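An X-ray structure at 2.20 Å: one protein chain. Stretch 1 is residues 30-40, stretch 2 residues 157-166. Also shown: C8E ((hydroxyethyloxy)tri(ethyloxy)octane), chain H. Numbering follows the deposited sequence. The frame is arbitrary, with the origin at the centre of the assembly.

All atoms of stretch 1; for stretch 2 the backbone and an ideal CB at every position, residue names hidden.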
# COMPACT_ATOMS: atom_id res chain seq x y z
N ALA A 30 12.69 -4.36 16.04
CA ALA A 30 13.78 -3.61 15.43
C ALA A 30 13.24 -2.46 14.56
O ALA A 30 13.92 -1.46 14.36
CB ALA A 30 14.64 -4.54 14.60
N PHE A 31 12.02 -2.61 14.07
CA PHE A 31 11.42 -1.57 13.23
C PHE A 31 10.14 -0.97 13.81
O PHE A 31 10.03 0.24 13.94
CB PHE A 31 11.13 -2.13 11.83
CG PHE A 31 10.41 -1.17 10.92
CD1 PHE A 31 11.04 -0.02 10.45
CD2 PHE A 31 9.09 -1.40 10.55
CE1 PHE A 31 10.37 0.88 9.63
CE2 PHE A 31 8.40 -0.51 9.73
CZ PHE A 31 9.05 0.64 9.26
N ASN A 32 9.19 -1.83 14.15
CA ASN A 32 7.90 -1.41 14.68
C ASN A 32 7.96 -0.55 15.95
O ASN A 32 7.26 0.46 16.05
CB ASN A 32 7.02 -2.64 14.84
CG ASN A 32 6.80 -3.37 13.51
OD1 ASN A 32 6.37 -2.75 12.54
ND2 ASN A 32 7.11 -4.66 13.47
N ASN A 33 8.76 -0.96 16.93
CA ASN A 33 8.93 -0.16 18.14
C ASN A 33 10.30 -0.55 18.67
O ASN A 33 10.43 -1.47 19.47
CB ASN A 33 7.86 -0.45 19.20
CG ASN A 33 7.83 0.63 20.29
OD1 ASN A 33 8.88 1.10 20.74
ND2 ASN A 33 6.63 1.02 20.71
N PRO A 34 11.34 0.16 18.22
CA PRO A 34 12.72 -0.11 18.64
C PRO A 34 12.94 -0.11 20.15
O PRO A 34 13.82 -0.81 20.66
CB PRO A 34 13.52 0.97 17.91
CG PRO A 34 12.54 2.09 17.76
CD PRO A 34 11.28 1.36 17.37
N ALA A 35 12.14 0.66 20.88
CA ALA A 35 12.28 0.72 22.33
C ALA A 35 12.12 -0.66 22.99
O ALA A 35 12.82 -0.97 23.95
CB ALA A 35 11.28 1.71 22.92
N ALA A 36 11.19 -1.46 22.48
CA ALA A 36 10.93 -2.79 23.03
C ALA A 36 12.15 -3.70 22.93
O ALA A 36 12.22 -4.75 23.58
CB ALA A 36 9.74 -3.43 22.32
N MET A 37 13.10 -3.29 22.12
CA MET A 37 14.33 -4.04 21.90
C MET A 37 15.15 -4.10 23.20
O MET A 37 15.94 -5.02 23.41
CB MET A 37 15.12 -3.34 20.80
CG MET A 37 15.86 -4.24 19.85
SD MET A 37 16.21 -3.38 18.31
CE MET A 37 16.89 -1.83 18.90
N ALA A 38 14.95 -3.11 24.06
CA ALA A 38 15.68 -3.03 25.32
C ALA A 38 15.32 -4.15 26.30
O ALA A 38 15.96 -4.31 27.33
CB ALA A 38 15.42 -1.67 25.98
N PHE A 39 14.30 -4.93 25.96
CA PHE A 39 13.88 -6.02 26.82
C PHE A 39 14.09 -7.39 26.20
O PHE A 39 13.60 -8.40 26.71
CB PHE A 39 12.42 -5.81 27.22
CG PHE A 39 12.21 -4.57 28.03
CD1 PHE A 39 12.59 -4.53 29.37
CD2 PHE A 39 11.71 -3.41 27.45
CE1 PHE A 39 12.48 -3.35 30.12
CE2 PHE A 39 11.59 -2.23 28.18
CZ PHE A 39 11.97 -2.20 29.52
N ILE A 40 14.81 -7.42 25.09
CA ILE A 40 15.12 -8.67 24.41
C ILE A 40 16.50 -9.06 24.93
O ILE A 40 17.50 -8.41 24.63
CB ILE A 40 15.15 -8.49 22.87
CG1 ILE A 40 13.72 -8.28 22.37
CG2 ILE A 40 15.79 -9.70 22.21
CD1 ILE A 40 13.61 -8.05 20.88
N UNK A 157 11.61 -0.40 33.81
CA UNK A 157 10.19 -0.23 33.50
C UNK A 157 9.98 0.74 32.34
O UNK A 157 8.84 1.02 31.96
CB UNK A 157 9.44 0.27 34.74
N UNK A 158 11.07 1.26 31.78
CA UNK A 158 10.95 2.23 30.70
C UNK A 158 12.18 2.27 29.80
O UNK A 158 13.31 2.16 30.26
CB UNK A 158 10.70 3.62 31.28
N UNK A 159 11.94 2.44 28.50
CA UNK A 159 13.02 2.51 27.53
C UNK A 159 12.58 3.34 26.34
O UNK A 159 11.39 3.58 26.13
CB UNK A 159 13.45 1.11 27.08
N UNK A 160 13.56 3.78 25.56
CA UNK A 160 13.30 4.58 24.37
C UNK A 160 13.98 3.92 23.19
O UNK A 160 14.87 3.08 23.36
CB UNK A 160 13.79 6.02 24.55
N UNK A 161 13.57 4.30 21.98
CA UNK A 161 14.16 3.72 20.79
C UNK A 161 14.10 4.68 19.63
O UNK A 161 13.21 5.52 19.56
CB UNK A 161 13.46 2.41 20.43
N UNK A 162 15.04 4.55 18.71
CA UNK A 162 15.08 5.42 17.54
C UNK A 162 15.74 4.67 16.39
O UNK A 162 16.61 3.83 16.61
CB UNK A 162 15.83 6.72 17.84
N UNK A 163 15.33 4.99 15.17
CA UNK A 163 15.91 4.32 14.02
C UNK A 163 15.75 5.10 12.74
O UNK A 163 15.02 6.08 12.66
CB UNK A 163 15.28 2.93 13.85
N UNK A 164 16.47 4.65 11.71
CA UNK A 164 16.41 5.27 10.41
C UNK A 164 16.10 4.20 9.39
O UNK A 164 16.60 3.08 9.48
CB UNK A 164 17.71 6.00 10.08
N UNK A 165 15.26 4.53 8.42
CA UNK A 165 14.93 3.57 7.38
C UNK A 165 15.32 4.14 6.03
O UNK A 165 15.00 5.29 5.72
CB UNK A 165 13.44 3.22 7.41
N UNK A 166 16.05 3.36 5.25
CA UNK A 166 16.43 3.80 3.91
C UNK A 166 15.44 3.08 3.02
O UNK A 166 15.46 1.86 2.89
CB UNK A 166 17.89 3.49 3.56
C2 C8E H . 17.87 9.73 14.53
C3 C8E H . 17.59 8.30 14.47
C4 C8E H . 18.60 7.63 15.27
C5 C8E H . 18.96 6.36 14.61
C6 C8E H . 20.24 5.90 15.12
C7 C8E H . 20.08 4.47 14.92
C8 C8E H . 21.22 3.97 14.12
O9 C8E H . 21.17 2.99 13.11

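Position 157 precedes the strand, and its CA-to-CB bond points away from stretch 1. Nothing of that stretch lies within 5.5 Å of the ideal CB, so many residues would suit; the deposited one is Asn157.

From 158 the backbone is extended, and successive CB atoms alternate between the two sides of the strand. At 158 the bond again points away into space that stretch 1 leaves open, where a large or small side chain could stand. It is Phe158, whose backbone N lies at the ring edge of Phe39, 4.2 Å from CZ.

Position 159 points toward stretch 1. Its ideal CB is 3.6 Å from Ala38 CB, 4.0 Å from Phe39 CE2 and 3.8 Å from Ala35 O. So close an approach favours a small residue, and the carbonyl invites a donor: alanine would fit, while serine, or perhaps threonine or cysteine, could also use the oxygen. Ser159 is found. Its chi1 of 64° (p) brings OG to 2.9 Å from Ala35 O, and the hydroxyl donates a hydrogen bond to it. That oxygen also accepts from Ala38 N at 3.0 Å, so Ala35 O has two donors, Ser159 OG and Ala38 N.

Position 160 points away, with Ala35 CB 5.2 Å from its ideal CB; size is little restricted from this side. Leu160 extends from there, while its backbone C packs 3.5 Å from Ala35 CB.

At 161 the bond points straight into the backbone of stretch 1. An ideal CB would sit 2.2 Å from Ala35 N and 2.6 Å from Pro34 C, both clashes, so with this backbone only glycine fits. Gly161 lets the chains approach until its CA is 3.9 Å from Ala35 CA.

Position 162 points away and accepts many residues as far as stretch 1 is concerned. The choice is Ala162, whose CB meets the detergent at 3.9 Å from C8E C4.

Position 163 points toward stretch 1 but less tightly: the ideal CB is 4.6 Å from Ala30 O and 4.8 Å from Pro34 CB. A small residue such as alanine looks possible here; Gly163 is present, its CA 3.7 Å from C8E C5.

At 165 the bond points toward the Phe31 ring, with CE1 4.5 Å from the ideal CB. Leucine, isoleucine, valine or methionine would suit this apolar surface. Ile165, extended with both chi angles t, places CD1 3.9 Å from Phe31 CE1.

Positions 164 and 166 have nothing of stretch 1 within 5.5 Å of the ideal CB, so many residues would do; they are Val164 and Ile166.

Stretch 2 (157-166) NFSLGAGVII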
# COMPACT_ATOMS: atom_id res chain seq x y z
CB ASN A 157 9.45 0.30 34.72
CG ASN A 157 9.81 -0.43 35.99
OD1 ASN A 157 9.70 -1.65 36.08
ND2 ASN A 157 10.27 0.32 36.99
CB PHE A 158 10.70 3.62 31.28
CG PHE A 158 10.36 4.65 30.25
CD1 PHE A 158 9.11 4.66 29.64
CD2 PHE A 158 11.29 5.62 29.89
CE1 PHE A 158 8.79 5.62 28.69
CE2 PHE A 158 10.98 6.58 28.94
CZ PHE A 158 9.73 6.58 28.33
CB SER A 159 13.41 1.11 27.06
OG SER A 159 12.35 0.48 26.36
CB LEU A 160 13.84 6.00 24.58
CG LEU A 160 13.31 6.72 25.82
CD1 LEU A 160 13.99 8.06 25.98
CD2 LEU A 160 11.81 6.89 25.70
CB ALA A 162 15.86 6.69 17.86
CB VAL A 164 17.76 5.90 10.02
CG1 VAL A 164 18.85 4.85 10.11
CG2 VAL A 164 17.69 6.46 8.60
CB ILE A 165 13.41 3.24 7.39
CG1 ILE A 165 13.04 2.44 6.15
CG2 ILE A 165 12.60 4.52 7.49
CD1 ILE A 165 11.58 2.01 6.10
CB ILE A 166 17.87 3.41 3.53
CG1 ILE A 166 18.84 4.00 4.55
CG2 ILE A 166 18.20 3.97 2.16
CD1 ILE A 166 18.77 5.53 4.68
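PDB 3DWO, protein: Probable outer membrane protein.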